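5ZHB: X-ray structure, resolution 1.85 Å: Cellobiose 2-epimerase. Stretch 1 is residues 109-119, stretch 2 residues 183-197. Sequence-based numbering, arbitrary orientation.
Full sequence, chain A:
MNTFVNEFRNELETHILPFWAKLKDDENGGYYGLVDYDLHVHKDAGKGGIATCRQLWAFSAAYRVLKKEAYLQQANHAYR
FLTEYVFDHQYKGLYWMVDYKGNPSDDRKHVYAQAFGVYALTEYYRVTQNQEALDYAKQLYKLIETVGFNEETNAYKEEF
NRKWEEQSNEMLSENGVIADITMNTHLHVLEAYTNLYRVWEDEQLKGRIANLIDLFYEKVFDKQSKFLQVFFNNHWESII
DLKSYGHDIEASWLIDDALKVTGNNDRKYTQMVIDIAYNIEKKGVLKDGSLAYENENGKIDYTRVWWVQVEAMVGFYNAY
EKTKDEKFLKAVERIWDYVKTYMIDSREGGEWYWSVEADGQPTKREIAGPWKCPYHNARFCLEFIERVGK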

# COMPACT_ATOMS: atom_id res chain seq x y z
N LYS A 109 -11.39 13.56 -6.12
CA LYS A 109 -9.95 13.69 -6.02
C LYS A 109 -9.58 13.47 -4.55
O LYS A 109 -9.94 14.27 -3.69
CB LYS A 109 -9.60 15.13 -6.42
CG LYS A 109 -9.88 15.48 -7.87
CD LYS A 109 -9.06 14.77 -8.93
CE LYS A 109 -9.61 15.02 -10.31
NZ LYS A 109 -9.45 16.42 -10.79
N HIS A 110 -8.91 12.35 -4.28
CA HIS A 110 -8.59 11.99 -2.91
C HIS A 110 -7.07 12.07 -2.76
O HIS A 110 -6.34 11.61 -3.65
CB HIS A 110 -9.18 10.60 -2.63
CG HIS A 110 -9.29 10.35 -1.16
ND1 HIS A 110 -8.17 10.35 -0.34
CD2 HIS A 110 -10.35 10.18 -0.37
CE1 HIS A 110 -8.55 10.14 0.91
NE2 HIS A 110 -9.88 10.03 0.92
N VAL A 111 -6.60 12.64 -1.65
CA VAL A 111 -5.18 12.75 -1.35
C VAL A 111 -4.52 11.37 -1.39
O VAL A 111 -3.41 11.22 -1.87
CB VAL A 111 -4.97 13.47 0.01
CG1 VAL A 111 -3.53 13.40 0.48
CG2 VAL A 111 -5.41 14.93 -0.03
N TYR A 112 -5.22 10.33 -0.92
CA TYR A 112 -4.71 8.97 -0.89
C TYR A 112 -4.37 8.52 -2.29
O TYR A 112 -3.32 7.91 -2.52
CB TYR A 112 -5.78 8.07 -0.27
CG TYR A 112 -5.52 6.58 -0.16
CD1 TYR A 112 -4.29 6.08 0.28
CD2 TYR A 112 -6.54 5.67 -0.38
CE1 TYR A 112 -4.09 4.72 0.42
CE2 TYR A 112 -6.35 4.31 -0.24
CZ TYR A 112 -5.12 3.84 0.15
OH TYR A 112 -4.95 2.49 0.30
N ALA A 113 -5.25 8.83 -3.25
CA ALA A 113 -4.99 8.45 -4.62
C ALA A 113 -3.80 9.24 -5.19
O ALA A 113 -3.00 8.67 -5.92
CB ALA A 113 -6.27 8.58 -5.43
N GLN A 114 -3.69 10.53 -4.86
CA GLN A 114 -2.60 11.36 -5.38
C GLN A 114 -1.27 10.82 -4.86
O GLN A 114 -0.29 10.75 -5.60
CB GLN A 114 -2.76 12.85 -5.07
CG GLN A 114 -4.15 13.42 -5.33
CD GLN A 114 -4.79 12.99 -6.64
OE1 GLN A 114 -4.18 13.09 -7.71
NE2 GLN A 114 -6.01 12.50 -6.57
N ALA A 115 -1.24 10.41 -3.60
CA ALA A 115 -0.05 9.79 -3.01
C ALA A 115 0.39 8.55 -3.79
O ALA A 115 1.56 8.43 -4.18
CB ALA A 115 -0.29 9.47 -1.54
N PHE A 116 -0.55 7.62 -4.01
CA PHE A 116 -0.26 6.43 -4.80
C PHE A 116 0.29 6.81 -6.18
O PHE A 116 1.14 6.11 -6.69
CB PHE A 116 -1.45 5.46 -4.83
CG PHE A 116 -1.22 4.38 -3.77
CD1 PHE A 116 -0.24 3.43 -3.96
CD2 PHE A 116 -1.90 4.40 -2.56
CE1 PHE A 116 0.06 2.49 -2.97
CE2 PHE A 116 -1.60 3.46 -1.57
CZ PHE A 116 -0.62 2.51 -1.77
N GLY A 117 -0.18 7.91 -6.78
CA GLY A 117 0.35 8.38 -8.06
C GLY A 117 1.83 8.73 -7.98
O GLY A 117 2.64 8.25 -8.78
N VAL A 118 2.18 9.48 -6.94
CA VAL A 118 3.58 9.84 -6.71
C VAL A 118 4.44 8.60 -6.53
O VAL A 118 5.50 8.47 -7.16
CB VAL A 118 3.69 10.76 -5.49
CG1 VAL A 118 5.13 10.93 -5.02
CG2 VAL A 118 3.01 12.09 -5.78
N TYR A 119 3.95 7.66 -5.70
CA TYR A 119 4.69 6.43 -5.44
C TYR A 119 4.95 5.65 -6.73
O TYR A 119 6.05 5.15 -6.94
CB TYR A 119 3.86 5.58 -4.47
CG TYR A 119 4.55 4.35 -3.90
CD1 TYR A 119 5.81 4.42 -3.30
CD2 TYR A 119 3.94 3.12 -3.92
CE1 TYR A 119 6.42 3.32 -2.73
CE2 TYR A 119 4.54 1.99 -3.38
CZ TYR A 119 5.78 2.09 -2.77
OH TYR A 119 6.34 0.96 -2.23
N MET A 183 -4.84 7.98 9.71
CA MET A 183 -3.54 7.33 9.70
C MET A 183 -3.27 6.81 8.30
O MET A 183 -2.16 6.98 7.77
CB MET A 183 -3.55 6.21 10.76
CG MET A 183 -2.34 5.30 10.79
SD MET A 183 -2.42 3.96 9.58
CE MET A 183 -3.71 2.96 10.30
N ASN A 184 -4.29 6.22 7.68
CA ASN A 184 -4.07 5.56 6.39
C ASN A 184 -3.52 6.54 5.36
O ASN A 184 -2.56 6.23 4.65
CB ASN A 184 -5.32 4.86 5.90
CG ASN A 184 -5.03 3.99 4.70
OD1 ASN A 184 -4.31 3.00 4.80
ND2 ASN A 184 -5.54 4.40 3.54
N THR A 185 -4.15 7.73 5.23
CA THR A 185 -3.70 8.71 4.24
C THR A 185 -2.28 9.18 4.54
O THR A 185 -1.45 9.23 3.65
CB THR A 185 -4.67 9.90 4.18
OG1 THR A 185 -5.91 9.39 3.71
CG2 THR A 185 -4.19 10.98 3.23
N HIS A 186 -1.98 9.44 5.83
CA HIS A 186 -0.65 9.87 6.24
C HIS A 186 0.40 8.80 5.91
O HIS A 186 1.51 9.12 5.48
CB HIS A 186 -0.71 10.29 7.72
CG HIS A 186 -1.39 11.61 7.86
ND1 HIS A 186 -2.77 11.74 7.89
CD2 HIS A 186 -0.89 12.88 7.93
CE1 HIS A 186 -3.08 13.04 7.98
NE2 HIS A 186 -1.96 13.76 8.01
N LEU A 187 0.03 7.52 6.08
CA LEU A 187 1.01 6.45 5.84
C LEU A 187 1.43 6.46 4.37
O LEU A 187 2.64 6.38 4.05
CB LEU A 187 0.41 5.10 6.26
CG LEU A 187 1.28 3.85 6.02
CD1 LEU A 187 2.62 4.00 6.70
CD2 LEU A 187 0.61 2.59 6.49
N HIS A 188 0.43 6.51 3.47
CA HIS A 188 0.70 6.41 2.04
C HIS A 188 1.30 7.71 1.49
O HIS A 188 2.05 7.66 0.52
CB HIS A 188 -0.48 5.79 1.28
CG HIS A 188 -0.68 4.40 1.76
ND1 HIS A 188 0.21 3.38 1.44
CD2 HIS A 188 -1.54 3.87 2.63
CE1 HIS A 188 -0.19 2.27 2.06
NE2 HIS A 188 -1.21 2.55 2.79
N VAL A 189 1.03 8.86 2.13
CA VAL A 189 1.78 10.05 1.77
C VAL A 189 3.26 9.82 2.11
O VAL A 189 4.13 10.10 1.30
CB VAL A 189 1.22 11.33 2.39
CG1 VAL A 189 2.13 12.53 2.16
CG2 VAL A 189 -0.18 11.61 1.86
N LEU A 190 3.54 9.33 3.33
CA LEU A 190 4.93 9.06 3.72
C LEU A 190 5.60 8.06 2.77
O LEU A 190 6.72 8.27 2.32
CB LEU A 190 4.92 8.59 5.17
CG LEU A 190 6.28 8.19 5.76
CD1 LEU A 190 7.28 9.34 5.76
CD2 LEU A 190 6.03 7.74 7.16
N GLU A 191 4.89 6.98 2.44
CA GLU A 191 5.40 5.96 1.54
C GLU A 191 5.78 6.60 0.20
O GLU A 191 6.85 6.35 -0.33
CB GLU A 191 4.30 4.92 1.39
CG GLU A 191 4.50 3.87 0.31
CD GLU A 191 3.25 3.02 0.15
OE1 GLU A 191 2.17 3.61 -0.08
OE2 GLU A 191 3.33 1.80 0.33
N ALA A 192 4.86 7.38 -0.37
CA ALA A 192 5.07 8.02 -1.66
C ALA A 192 6.27 8.98 -1.62
O ALA A 192 7.13 8.99 -2.50
CB ALA A 192 3.80 8.75 -1.99
N TYR A 193 6.30 9.80 -0.59
CA TYR A 193 7.33 10.82 -0.47
C TYR A 193 8.70 10.20 -0.26
O TYR A 193 9.68 10.76 -0.74
CB TYR A 193 7.03 11.77 0.69
CG TYR A 193 5.97 12.82 0.42
CD1 TYR A 193 5.15 12.77 -0.71
CD2 TYR A 193 5.78 13.87 1.31
CE1 TYR A 193 4.21 13.75 -0.95
CE2 TYR A 193 4.84 14.86 1.08
CZ TYR A 193 4.06 14.81 -0.07
OH TYR A 193 3.10 15.77 -0.26
N THR A 194 8.78 9.08 0.48
CA THR A 194 10.02 8.32 0.57
C THR A 194 10.57 7.99 -0.82
O THR A 194 11.77 8.18 -1.09
CB THR A 194 9.81 7.04 1.37
OG1 THR A 194 9.39 7.51 2.64
CG2 THR A 194 11.08 6.22 1.55
N ASN A 195 9.69 7.53 -1.71
CA ASN A 195 10.09 7.11 -3.05
C ASN A 195 10.48 8.31 -3.91
O ASN A 195 11.40 8.21 -4.75
CB ASN A 195 9.03 6.21 -3.67
CG ASN A 195 9.61 5.06 -4.46
OD1 ASN A 195 10.55 4.39 -4.01
ND2 ASN A 195 9.07 4.82 -5.66
N LEU A 196 9.80 9.44 -3.68
CA LEU A 196 10.08 10.66 -4.42
C LEU A 196 11.49 11.14 -4.05
O LEU A 196 12.27 11.51 -4.93
CB LEU A 196 9.01 11.72 -4.14
CG LEU A 196 9.16 13.07 -4.86
CD1 LEU A 196 9.26 12.94 -6.38
CD2 LEU A 196 8.02 13.99 -4.52
N TYR A 197 11.82 11.07 -2.76
CA TYR A 197 13.11 11.56 -2.28
C TYR A 197 14.25 10.70 -2.83
O TYR A 197 15.34 11.20 -3.07
CB TYR A 197 13.09 11.65 -0.76
CG TYR A 197 14.32 12.37 -0.22
CD1 TYR A 197 14.36 13.75 -0.15
CD2 TYR A 197 15.47 11.65 0.10
CE1 TYR A 197 15.50 14.41 0.29
CE2 TYR A 197 16.60 12.29 0.58
CZ TYR A 197 16.61 13.68 0.66
OH TYR A 197 17.74 14.28 1.11

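Two helices of one chain, 111-119 and 183-197, run side by side in nearly the same direction. Their axes approach to 7.9 Å and their N-to-C directions differ by only 23°, so contact persists along the whole shorter helix and buries 709 Å² in total. The register follows from the nearest CA pairs: Tyr112 with Thr185 at 5.2 Å, Ala115 with Val189 at 5.1 Å, and Tyr119 with Ala192 at 4.1 Å. The backbones are thus closest at the C-terminal end of the first stretch, where Ala192 is the nearest partner of Tyr119.

Tyr119 has the largest area covered by the opposing stretch, 101 Å², and it meets the second helix in four ways. Its CB lies 4.0 Å from Ala192 CB, an apolar contact near the point of closest register. Its ring offers one face to the aliphatic part of Glu191: CG of Glu191 sits 3.8 Å from the ring centroid and 16° off the ring normal, which is the geometry of a CH-pi interaction. Asn195 CB approaches the edge of the same ring, 3.7 Å from Tyr119 CD1. Finally, the backbone carbonyl of Tyr119 accepts the one hydrogen bond between the stretches, from Asn195 ND2 to Tyr119 O at 3.3 Å; the N-H...O angle of 140° and the length indicate a modest bond.

Val118, with 66 Å² covered, points its CA-to-CB bond toward the second helix. Its CG1 lies 4.0 Å from Ala192 CB and 4.1 Å from Leu196 CB, so one methyl group contacts residues a helical turn apart. Ala192 is central to this region: its CB also lies 3.1 Å from Ala115 O, a tight approach, and 4.2 Å from Ala115 CB. Ala115 CB in turn packs 4.0 Å from Val189 CG2, and Val111 CG1 meets that same methyl at 4.0 Å, extending the apolar seam toward the N-terminal end.

Tyr112, with 64 Å² covered, anchors that end from the other flank. Its CA-to-CB bond points sideways, but the t rotamer (chi1 178°) brings the ring nearer the partner helix. Asn184 ND2 lies over one face, 3.5 Å from Tyr112 CE1, while His188 CD2 is 3.5 Å from the same CE1 and near the ring plane. The Tyr112 and His188 rings are oblique, with planes at 55° and centroids 5.5 Å apart. The backbone N of Tyr112 donates to His110 ND1 at 3.0 Å and 160°, capping the start of the first helix.

Phe116 meets His188 on a second oblique pairing, centroids 4.9 Å apart and planes at 32°, with Phe116 CE2 over the imidazole face. The imidazole is held by a very short, almost linear hydrogen bond within its own helix, His188 ND1 to Glu191 OE1 at 2.5 Å and 178°. Phe116 CZ lies 3.4 Å from both His188 ND1 and Glu191 OE1, packing directly against this polar pair.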